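PDB 5A95: putative retaining b-glycosidase from Saccharophagus degradans, which probably hydrolyses mixed-linkage beta-glucans as a retaining beta-glucanase of glycoside hydrolase family 5. Local coordinates for residues V71-A74 against K78-S81; E92-W97 against N131-Y136; R103-P108 against T328-D333; E125-A130 against I135-D140. The protein carries 1 engineered substitution. One frame throughout, in Å; residues are numbered along the deposited sequence.

Following the chain from the N terminus, contact 1 closes first, joining the end of barrel strand 65-72 to the helix that comes almost directly after it. Contact 2 opens on helix 87-96 and closes where helix 116-133 turns into strand 136-144. Contact 3 starts between those two segments, on strand 101-106, and closes more than 200 residues later at and just past the end of strand 326-329, so contacts 2 and 3 cross. Contact 4, a short return from helix to strand, falls within the long span of contact 3 and shares Ile135 and Tyr136 with contact 2. Contacts 1, 3 and 4 reach the central sheet, while contact 2 joins helix 87-96 to the helix-end turn before strand 136-144.

Contact 1. Residues V71-A74 against K78-S81; sequences VNIA and KLLS
The turn from the C-terminal end of barrel strand 65-72 into helix 76-81 belongs to the catalytic-face rim of the (beta/alpha)8 barrel expected of family 5, and Ala74 meets Lys78 and Leu79 across it. The Ala74 methyl points at the helix: its CB lies 3.7 Å from Lys78 CD and 4.1 Å from Leu79 CG. A small residue suits this place because the helix returns so soon after the strand. Lys78 offers Ala74 its aliphatic middle and not its charge. With CG anti to the backbone N (chi1 -179°) and a bend at the next bond (chi2 -85°), the chain passes alongside the methyl and carries NZ onward to salt bridges with Asp333 and Asp335. Leu79 brings its CD1 branch to two neighbours, lying 3.5 Å from Ala74 O and 4.1 Å from Ile73 CD1. The Ile73 and Leu79 side chains cross at about a right angle and meet through their CD1 methyls. In the helix, Ser81 OG donates to Lys78 O over 2.7 Å, a bond from a hydroxyl folded back on its own turn. Ile73 rests on Leu89, Phe90 and Leu93 of helix 87-96 and on Ile102 and Leu104 of strand 101-106, while Trp32 of the second subunit packs on Lys78 and Ser81, so that this side of the short helix faces the partner chain.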
# COMPACT_ATOMS: atom_id res chain seq x y z
N VAL A 71 -31.55 13.98 -3.41
CA VAL A 71 -31.13 13.13 -4.51
C VAL A 71 -29.61 13.05 -4.58
O VAL A 71 -28.90 13.95 -4.13
CB VAL A 71 -31.65 13.63 -5.88
CG1 VAL A 71 -33.16 13.79 -5.86
CG2 VAL A 71 -31.01 14.94 -6.29
N ASN A 72 -29.14 11.95 -5.18
CA ASN A 72 -27.83 11.87 -5.79
C ASN A 72 -27.83 12.58 -7.12
O ASN A 72 -28.82 12.50 -7.86
CB ASN A 72 -27.48 10.41 -6.06
CG ASN A 72 -27.12 9.65 -4.81
OD1 ASN A 72 -25.96 9.64 -4.43
ND2 ASN A 72 -28.11 9.06 -4.14
N ILE A 73 -26.70 13.18 -7.46
CA ILE A 73 -26.37 13.51 -8.83
C ILE A 73 -25.16 12.65 -9.19
O ILE A 73 -24.63 11.93 -8.33
CB ILE A 73 -26.10 15.00 -9.04
CG1 ILE A 73 -24.97 15.50 -8.14
CG2 ILE A 73 -27.39 15.80 -8.81
CD1 ILE A 73 -24.56 16.94 -8.39
N ALA A 74 -24.77 12.67 -10.45
CA ALA A 74 -23.61 11.89 -10.88
C ALA A 74 -22.29 12.48 -10.36
O ALA A 74 -22.24 13.60 -9.85
CB ALA A 74 -23.57 11.75 -12.41
N LYS A 78 -17.97 13.15 -14.38
CA LYS A 78 -18.91 12.69 -15.39
C LYS A 78 -19.68 13.90 -15.91
O LYS A 78 -19.83 14.08 -17.11
CB LYS A 78 -19.86 11.63 -14.79
CG LYS A 78 -20.88 11.04 -15.76
CD LYS A 78 -22.14 11.89 -15.87
CE LYS A 78 -23.19 11.16 -16.68
NZ LYS A 78 -24.37 12.00 -16.97
N LEU A 79 -20.20 14.71 -14.99
CA LEU A 79 -20.97 15.89 -15.37
C LEU A 79 -20.15 16.92 -16.13
O LEU A 79 -20.60 17.46 -17.17
CB LEU A 79 -21.64 16.48 -14.14
CG LEU A 79 -22.76 15.60 -13.56
CD1 LEU A 79 -23.15 16.10 -12.18
CD2 LEU A 79 -23.96 15.56 -14.50
N LEU A 80 -18.92 17.18 -15.68
CA LEU A 80 -18.04 18.14 -16.37
C LEU A 80 -17.80 17.74 -17.82
O LEU A 80 -17.67 18.60 -18.70
CB LEU A 80 -16.69 18.25 -15.65
CG LEU A 80 -16.65 19.07 -14.37
CD1 LEU A 80 -15.44 18.74 -13.50
CD2 LEU A 80 -16.69 20.56 -14.70
N SER A 81 -17.70 16.45 -18.06
CA SER A 81 -17.30 15.94 -19.36
C SER A 81 -18.28 16.40 -20.45
O SER A 81 -17.89 16.52 -21.60
CB SER A 81 -17.12 14.42 -19.33
OG SER A 81 -18.33 13.73 -19.34

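Contact 2. Residues E92-W97 against N131-Y136; sequences ELANNW and NDLGIY
Leu133 in the last turn of helix 116-133 packs on Ala94 of helix 87-96, and its side chain can be followed outward. Its CB meets Ala94 CB at 4.0 Å. CG leaves beside the backbone N (chi1 -70°), carrying the fork across the same methyl: CD1 lies 4.1 Å from Ala94 CB, and CD2, 4.0 Å from that CB, also reaches Asn95 OD1 at 3.9 Å. The Asn95 and Leu133 side chains cross at about a right angle, and this approach is plain van der Waals contact. Ile135 adds CG2, 4.1 Å from Ala94 CB, so the one methyl is covered by two branched residues. Alanine fits because the backbones come close, the CA atoms of Ala94 and Leu133 being 6.6 Å apart. Gly134, whose positive phi suits glycine, lies in the Schellman motif that ends the helix and places Leu133 and Ile135 against the same partner. On the far side of helix 87-96, Glu92 receives Asn96 ND2 at OE1, from above the carboxylate plane, and Trp97 NE1 at OE2, nearly in the indole plane. With no hydrogen bond between the two segments, what joins them is dispersion and the burial of apolar surface.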
# COMPACT_ATOMS: atom_id res chain seq x y z
N GLU A 92 -32.51 23.78 -10.12
CA GLU A 92 -33.67 22.99 -10.52
C GLU A 92 -34.13 22.11 -9.35
O GLU A 92 -35.30 22.02 -9.01
CB GLU A 92 -33.31 22.12 -11.71
CG GLU A 92 -34.35 21.06 -12.05
CD GLU A 92 -35.67 21.59 -12.57
OE1 GLU A 92 -35.78 22.81 -12.87
OE2 GLU A 92 -36.59 20.77 -12.74
N LEU A 93 -33.17 21.46 -8.72
CA LEU A 93 -33.49 20.56 -7.64
C LEU A 93 -34.10 21.27 -6.43
O LEU A 93 -35.10 20.80 -5.86
CB LEU A 93 -32.24 19.77 -7.24
CG LEU A 93 -31.86 18.69 -8.24
CD1 LEU A 93 -30.44 18.18 -8.00
CD2 LEU A 93 -32.88 17.54 -8.17
N ALA A 94 -33.44 22.34 -5.99
CA ALA A 94 -33.89 23.08 -4.82
C ALA A 94 -35.23 23.77 -5.09
O ALA A 94 -36.14 23.77 -4.24
CB ALA A 94 -32.86 24.08 -4.38
N ASN A 95 -35.35 24.36 -6.27
CA ASN A 95 -36.54 25.17 -6.55
C ASN A 95 -37.77 24.39 -6.98
O ASN A 95 -38.88 24.80 -6.70
CB ASN A 95 -36.25 26.23 -7.62
CG ASN A 95 -35.21 27.24 -7.19
OD1 ASN A 95 -35.02 27.48 -6.00
ND2 ASN A 95 -34.53 27.83 -8.16
N ASN A 96 -37.54 23.29 -7.69
CA ASN A 96 -38.63 22.54 -8.32
C ASN A 96 -38.84 21.09 -7.87
O ASN A 96 -39.90 20.53 -8.15
CB ASN A 96 -38.45 22.54 -9.83
CG ASN A 96 -38.63 23.93 -10.43
OD1 ASN A 96 -39.37 24.76 -9.90
ND2 ASN A 96 -37.98 24.17 -11.55
N TRP A 97 -37.86 20.49 -7.20
CA TRP A 97 -37.98 19.09 -6.78
C TRP A 97 -38.09 18.86 -5.27
O TRP A 97 -38.15 17.72 -4.82
CB TRP A 97 -36.83 18.26 -7.38
CG TRP A 97 -36.93 18.08 -8.86
CD1 TRP A 97 -36.77 19.06 -9.82
CD2 TRP A 97 -37.19 16.88 -9.58
NE1 TRP A 97 -36.97 18.54 -11.06
CE2 TRP A 97 -37.21 17.20 -10.96
CE3 TRP A 97 -37.40 15.54 -9.20
CZ2 TRP A 97 -37.42 16.23 -11.95
CZ3 TRP A 97 -37.62 14.59 -10.19
CH2 TRP A 97 -37.64 14.94 -11.55
N ASN A 131 -25.16 26.34 -0.61
CA ASN A 131 -25.39 27.37 0.40
C ASN A 131 -26.28 28.50 -0.11
O ASN A 131 -27.12 29.00 0.62
CB ASN A 131 -24.05 27.89 0.89
CG ASN A 131 -24.18 29.08 1.81
OD1 ASN A 131 -23.90 30.21 1.39
ND2 ASN A 131 -24.62 28.85 3.03
N ASP A 132 -26.08 28.89 -1.37
CA ASP A 132 -26.91 29.96 -1.95
C ASP A 132 -28.39 29.57 -1.94
O ASP A 132 -29.26 30.43 -1.78
CB ASP A 132 -26.45 30.28 -3.38
CG ASP A 132 -27.10 31.53 -3.94
OD1 ASP A 132 -27.11 32.56 -3.21
OD2 ASP A 132 -27.60 31.50 -5.09
N LEU A 133 -28.66 28.27 -2.05
CA LEU A 133 -30.02 27.75 -2.11
C LEU A 133 -30.53 27.22 -0.78
O LEU A 133 -31.68 26.81 -0.69
CB LEU A 133 -30.05 26.61 -3.14
CG LEU A 133 -29.89 27.08 -4.58
CD1 LEU A 133 -29.40 25.97 -5.50
CD2 LEU A 133 -31.19 27.69 -5.11
N GLY A 134 -29.69 27.25 0.25
CA GLY A 134 -30.07 26.79 1.58
C GLY A 134 -30.15 25.28 1.74
O GLY A 134 -30.79 24.79 2.70
N ILE A 135 -29.50 24.53 0.84
CA ILE A 135 -29.52 23.07 0.89
C ILE A 135 -28.16 22.52 1.32
O ILE A 135 -27.17 23.25 1.39
CB ILE A 135 -29.97 22.46 -0.43
CG1 ILE A 135 -28.93 22.69 -1.51
CG2 ILE A 135 -31.36 23.02 -0.75
CD1 ILE A 135 -29.22 22.00 -2.80
N TYR A 136 -28.16 21.25 1.66
CA TYR A 136 -26.99 20.60 2.27
C TYR A 136 -26.36 19.55 1.36
O TYR A 136 -27.03 19.03 0.47
CB TYR A 136 -27.42 19.93 3.57
CG TYR A 136 -27.83 20.93 4.63
CD1 TYR A 136 -26.88 21.48 5.47
CD2 TYR A 136 -29.16 21.35 4.76
CE1 TYR A 136 -27.23 22.41 6.43
CE2 TYR A 136 -29.52 22.30 5.71
CZ TYR A 136 -28.56 22.82 6.55
OH TYR A 136 -28.92 23.72 7.51

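Contact 3. Residues R103-P108 against T328-D333; sequences RLPIHP and TVWVFD. With BGC (beta-D-glucopyranose), chain D; BGC (beta-D-glucopyranose), chain B.
Arg103 and Pro105 of strand 101-106 face Thr328 and Trp330 inside the (beta/alpha)8 barrel, where Trp330 and His107 line the glycan pocket. The apolar contact is at the indole edge: Pro105 CB lies 4.1 Å from Trp330 CZ3. Arg103 touches Thr328 and Trp330 without bonding. Its CD is 3.5 Å from Thr328 OG1, whose hydrogen bond goes to Thr290 O, and Arg103 NH1 is 4.0 Å from Trp330 CZ3, which comes at the guanidinium edge with the two planes 79° apart. The extended arginine takes its charge to Glu185 and is also bound by Asn72, Gln291 and Asn188. Among the sugar contacts, glucose of chain D lays C3 3.6 Å above one indole face, toward the rim; Val331 CB backs the other face. Indole NE1 hydrogen-bonds Ser337 O, which helps to hold the ring's rotation. With an alanine at Trp330, this glucose would probably lose the face beneath it, Ser337 O its indole N-H, and a gap would open beside Pro105. His107 ND1 donates to Pro105 O over 2.8 Å, from above the carbonyl plane. Its NE2 shares a hydrogen bond with O6 of the chain B glucose in the imidazole plane, 2.7 Å and nearly straight at 172°.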
# COMPACT_ATOMS: atom_id res chain seq x y z
N ARG A 103 -26.51 14.50 -2.63
CA ARG A 103 -25.38 13.59 -2.38
C ARG A 103 -24.47 13.58 -3.61
O ARG A 103 -24.95 13.39 -4.74
CB ARG A 103 -25.88 12.19 -2.08
CG ARG A 103 -24.80 11.14 -1.84
CD ARG A 103 -25.45 9.89 -1.32
NE ARG A 103 -24.59 8.76 -0.98
CZ ARG A 103 -24.40 7.66 -1.71
NH1 ARG A 103 -24.79 7.59 -2.98
NH2 ARG A 103 -23.80 6.60 -1.16
N LEU A 104 -23.18 13.78 -3.37
CA LEU A 104 -22.15 13.80 -4.42
C LEU A 104 -21.37 12.49 -4.34
O LEU A 104 -20.64 12.29 -3.38
CB LEU A 104 -21.19 14.98 -4.20
CG LEU A 104 -21.76 16.40 -4.19
CD1 LEU A 104 -20.61 17.42 -4.08
CD2 LEU A 104 -22.58 16.65 -5.44
N PRO A 105 -21.52 11.59 -5.33
CA PRO A 105 -20.84 10.30 -5.29
C PRO A 105 -19.47 10.44 -5.94
O PRO A 105 -19.33 10.27 -7.17
CB PRO A 105 -21.77 9.39 -6.09
CG PRO A 105 -22.39 10.29 -7.11
CD PRO A 105 -22.52 11.65 -6.44
N ILE A 106 -18.46 10.71 -5.12
CA ILE A 106 -17.11 10.98 -5.59
C ILE A 106 -16.42 9.68 -5.88
O ILE A 106 -16.09 8.93 -4.97
CB ILE A 106 -16.36 11.85 -4.58
CG1 ILE A 106 -17.10 13.18 -4.42
CG2 ILE A 106 -14.90 12.04 -4.98
CD1 ILE A 106 -16.84 13.93 -3.14
N HIS A 107 -16.24 9.38 -7.16
CA HIS A 107 -15.63 8.12 -7.55
C HIS A 107 -14.11 8.22 -7.46
O HIS A 107 -13.53 9.15 -8.00
CB HIS A 107 -16.03 7.74 -8.97
CG HIS A 107 -17.44 7.26 -9.08
ND1 HIS A 107 -18.52 7.97 -8.61
CD2 HIS A 107 -17.94 6.13 -9.62
CE1 HIS A 107 -19.63 7.31 -8.89
NE2 HIS A 107 -19.30 6.18 -9.50
N PRO A 108 -13.45 7.22 -6.85
CA PRO A 108 -11.99 7.34 -6.75
C PRO A 108 -11.27 7.52 -8.09
O PRO A 108 -10.27 8.23 -8.16
CB PRO A 108 -11.59 6.01 -6.06
CG PRO A 108 -12.77 5.71 -5.16
CD PRO A 108 -13.97 6.14 -6.01
N THR A 328 -31.68 9.96 0.15
CA THR A 328 -31.30 10.57 -1.11
C THR A 328 -31.46 9.54 -2.23
O THR A 328 -30.75 8.54 -2.31
CB THR A 328 -29.87 11.13 -1.11
OG1 THR A 328 -28.92 10.16 -0.70
CG2 THR A 328 -29.75 12.33 -0.22
N VAL A 329 -32.41 9.80 -3.14
CA VAL A 329 -32.76 8.88 -4.20
C VAL A 329 -31.59 8.78 -5.19
O VAL A 329 -30.90 9.77 -5.47
CB VAL A 329 -34.01 9.38 -4.95
CG1 VAL A 329 -34.44 8.44 -6.06
CG2 VAL A 329 -35.17 9.57 -3.98
N TRP A 330 -31.40 7.59 -5.76
CA TRP A 330 -30.42 7.35 -6.82
C TRP A 330 -31.19 7.14 -8.13
O TRP A 330 -32.00 6.24 -8.19
CB TRP A 330 -29.57 6.08 -6.49
CG TRP A 330 -28.52 5.77 -7.53
CD1 TRP A 330 -28.72 5.09 -8.69
CD2 TRP A 330 -27.17 6.21 -7.54
NE1 TRP A 330 -27.54 5.03 -9.41
CE2 TRP A 330 -26.58 5.72 -8.73
CE3 TRP A 330 -26.39 6.96 -6.66
CZ2 TRP A 330 -25.25 5.98 -9.06
CZ3 TRP A 330 -25.08 7.22 -6.98
CH2 TRP A 330 -24.50 6.71 -8.17
N VAL A 331 -30.93 7.93 -9.19
CA VAL A 331 -29.99 9.05 -9.26
C VAL A 331 -30.57 10.11 -10.20
O VAL A 331 -31.23 9.77 -11.19
CB VAL A 331 -28.60 8.58 -9.76
CG1 VAL A 331 -28.70 7.86 -11.09
CG2 VAL A 331 -27.59 9.72 -9.83
N PHE A 332 -30.34 11.39 -9.90
CA PHE A 332 -30.84 12.49 -10.71
C PHE A 332 -29.84 12.74 -11.83
O PHE A 332 -29.02 13.64 -11.78
CB PHE A 332 -31.06 13.72 -9.84
CG PHE A 332 -31.89 14.77 -10.50
CD1 PHE A 332 -33.28 14.70 -10.43
CD2 PHE A 332 -31.31 15.84 -11.16
CE1 PHE A 332 -34.06 15.68 -11.01
CE2 PHE A 332 -32.11 16.83 -11.74
CZ PHE A 332 -33.48 16.73 -11.68
N ASP A 333 -29.95 11.89 -12.85
CA ASP A 333 -29.09 11.86 -14.02
C ASP A 333 -29.85 11.13 -15.09
O ASP A 333 -30.59 10.19 -14.78
CB ASP A 333 -27.81 11.06 -13.69
CG ASP A 333 -26.75 11.23 -14.74
OD1 ASP A 333 -26.11 12.31 -14.75
OD2 ASP A 333 -26.57 10.32 -15.59
C2 BGC D . -23.98 1.59 -6.94
C3 BGC D . -24.24 2.64 -8.02
C4 BGC D . -24.98 2.00 -9.20
C5 BGC D . -26.24 1.32 -8.69
C6 BGC D . -27.04 0.68 -9.81
C1 BGC D . -25.18 0.70 -6.65
O1 BGC D . -24.82 -0.53 -6.05
O2 BGC D . -23.48 2.25 -5.72
O3 BGC D . -22.95 3.24 -8.37
O4 BGC D . -25.34 2.88 -10.27
O5 BGC D . -25.82 0.27 -7.83
O6 BGC D . -28.06 -0.07 -9.15
C2 BGC B . -25.19 3.17 -12.64
C3 BGC B . -24.19 3.07 -13.78
C4 BGC B . -22.96 3.90 -13.49
C5 BGC B . -22.38 3.57 -12.12
C6 BGC B . -21.30 4.51 -11.67
C1 BGC B . -24.47 2.75 -11.38
O2 BGC B . -26.27 2.29 -12.95
O3 BGC B . -24.81 3.57 -14.97
O4 BGC B . -21.97 3.62 -14.48
O5 BGC B . -23.40 3.65 -11.14
O6 BGC B . -20.84 4.14 -10.37

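Contact 4. Residues E125-A130 against I135-D140; sequences EAVRWA and IYLILD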
# COMPACT_ATOMS: atom_id res chain seq x y z
N GLU A 125 -17.43 24.78 -5.64
CA GLU A 125 -18.55 25.31 -6.44
C GLU A 125 -19.87 24.79 -5.90
O GLU A 125 -20.82 25.55 -5.71
CB GLU A 125 -18.39 24.95 -7.92
CG GLU A 125 -17.19 25.60 -8.58
CD GLU A 125 -16.76 24.97 -9.90
OE1 GLU A 125 -17.09 23.80 -10.19
OE2 GLU A 125 -16.04 25.65 -10.65
N ALA A 126 -19.92 23.47 -5.67
CA ALA A 126 -21.13 22.88 -5.10
C ALA A 126 -21.49 23.45 -3.73
O ALA A 126 -22.67 23.63 -3.43
CB ALA A 126 -20.96 21.37 -5.00
N VAL A 127 -20.49 23.69 -2.89
CA VAL A 127 -20.72 24.27 -1.58
C VAL A 127 -21.38 25.64 -1.75
O VAL A 127 -22.37 25.95 -1.09
CB VAL A 127 -19.41 24.38 -0.75
CG1 VAL A 127 -19.63 25.17 0.52
CG2 VAL A 127 -18.89 22.98 -0.41
N ARG A 128 -20.83 26.47 -2.63
CA ARG A 128 -21.39 27.79 -2.84
C ARG A 128 -22.82 27.71 -3.39
O ARG A 128 -23.71 28.42 -2.93
CB ARG A 128 -20.51 28.59 -3.79
CG ARG A 128 -19.21 29.04 -3.14
CD ARG A 128 -18.49 30.07 -3.99
NE ARG A 128 -17.90 29.43 -5.17
CZ ARG A 128 -16.71 28.84 -5.20
NH1 ARG A 128 -15.93 28.83 -4.13
NH2 ARG A 128 -16.27 28.26 -6.32
N TRP A 129 -23.02 26.84 -4.36
CA TRP A 129 -24.35 26.68 -4.96
C TRP A 129 -25.36 26.22 -3.92
O TRP A 129 -26.47 26.76 -3.81
CB TRP A 129 -24.31 25.68 -6.10
CG TRP A 129 -23.45 26.04 -7.25
CD1 TRP A 129 -23.03 27.28 -7.63
CD2 TRP A 129 -22.92 25.12 -8.22
NE1 TRP A 129 -22.24 27.18 -8.73
CE2 TRP A 129 -22.16 25.87 -9.13
CE3 TRP A 129 -23.01 23.74 -8.39
CZ2 TRP A 129 -21.50 25.29 -10.19
CZ3 TRP A 129 -22.35 23.16 -9.44
CH2 TRP A 129 -21.59 23.92 -10.32
N ALA A 130 -25.00 25.16 -3.18
CA ALA A 130 -25.90 24.62 -2.19
C ALA A 130 -26.20 25.66 -1.11
O ALA A 130 -27.34 25.83 -0.70
CB ALA A 130 -25.29 23.35 -1.58
N ILE A 135 -29.50 24.53 0.84
CA ILE A 135 -29.52 23.07 0.89
C ILE A 135 -28.16 22.52 1.32
O ILE A 135 -27.17 23.25 1.39
CB ILE A 135 -29.97 22.46 -0.43
CG1 ILE A 135 -28.93 22.69 -1.51
CG2 ILE A 135 -31.36 23.02 -0.75
CD1 ILE A 135 -29.22 22.00 -2.80
N TYR A 136 -28.16 21.25 1.66
CA TYR A 136 -26.99 20.60 2.27
C TYR A 136 -26.36 19.55 1.36
O TYR A 136 -27.03 19.03 0.47
CB TYR A 136 -27.42 19.93 3.57
CG TYR A 136 -27.83 20.93 4.63
CD1 TYR A 136 -26.88 21.48 5.47
CD2 TYR A 136 -29.16 21.35 4.76
CE1 TYR A 136 -27.23 22.41 6.43
CE2 TYR A 136 -29.52 22.30 5.71
CZ TYR A 136 -28.56 22.82 6.55
OH TYR A 136 -28.92 23.72 7.51
N LEU A 137 -25.09 19.25 1.59
CA LEU A 137 -24.39 18.23 0.84
C LEU A 137 -24.03 17.04 1.72
O LEU A 137 -23.60 17.20 2.87
CB LEU A 137 -23.10 18.80 0.25
CG LEU A 137 -23.32 19.91 -0.78
CD1 LEU A 137 -21.98 20.56 -1.10
CD2 LEU A 137 -23.96 19.37 -2.04
N ILE A 138 -24.15 15.86 1.13
CA ILE A 138 -23.54 14.64 1.62
C ILE A 138 -22.38 14.34 0.68
O ILE A 138 -22.59 14.18 -0.52
CB ILE A 138 -24.54 13.47 1.62
CG1 ILE A 138 -25.74 13.76 2.54
CG2 ILE A 138 -23.82 12.17 1.99
CD1 ILE A 138 -26.78 12.68 2.53
N LEU A 139 -21.16 14.24 1.21
CA LEU A 139 -20.02 13.86 0.41
C LEU A 139 -19.78 12.38 0.62
O LEU A 139 -19.58 11.92 1.75
CB LEU A 139 -18.78 14.66 0.79
CG LEU A 139 -18.91 16.18 0.67
CD1 LEU A 139 -17.60 16.87 1.00
CD2 LEU A 139 -19.43 16.61 -0.70
N ASP A 140 -19.82 11.64 -0.49
CA ASP A 140 -19.78 10.18 -0.50
C ASP A 140 -18.51 9.72 -1.22
O ASP A 140 -18.29 10.03 -2.38
CB ASP A 140 -21.06 9.70 -1.20
CG ASP A 140 -20.95 8.35 -1.86
OD1 ASP A 140 -20.24 7.46 -1.40
OD2 ASP A 140 -21.62 8.19 -2.92
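Ala130, the residue most covered in this contact, touches Ile135 and Leu137 with the same methyl and also binds Ile135 through its backbone. Ile135 N donates to Ala130 O over 3.0 Å at 154°, the long 6→1 bond of the Schellman motif that ends helix 116-133. Such a motif commonly brings two apolar side chains together, and so it does here: Ala130 CB stands 3.7 Å from Ile135 CG1. That branch of the isoleucine sits between its own backbone N and carbonyl carbon (chi1 69°), which lays it alongside the end of the helix. Ala130 CB also comes within 3.5 Å of Ile135 O, a close fit that suits alanine's single methyl. This is the connection from an outer helix to the next strand of the (beta/alpha)8 barrel: helix 125-130 and strand 136-140 run roughly antiparallel, at 150°, with their axes 8.5 Å apart at closest approach. Leu137 points from the strand into this interface. Its CG meets Ala130 CB at 4.0 Å, and CD1 goes one helical turn back, to lie 4.1 Å from Ala126 CB and 4.0 Å from Val127 CG2. Leucine is apt here because its branch point can rest on one alanine while a terminal methyl reaches the preceding turn. The Val127 and Leu137 side chains cross at about a right angle. Phe90 of helix 87-96 touches both Ala126 and Leu137, and the backbone of Leu137 is hydrogen-bonded to Thr180 and Ala182, beside and within the next strand, 181-185.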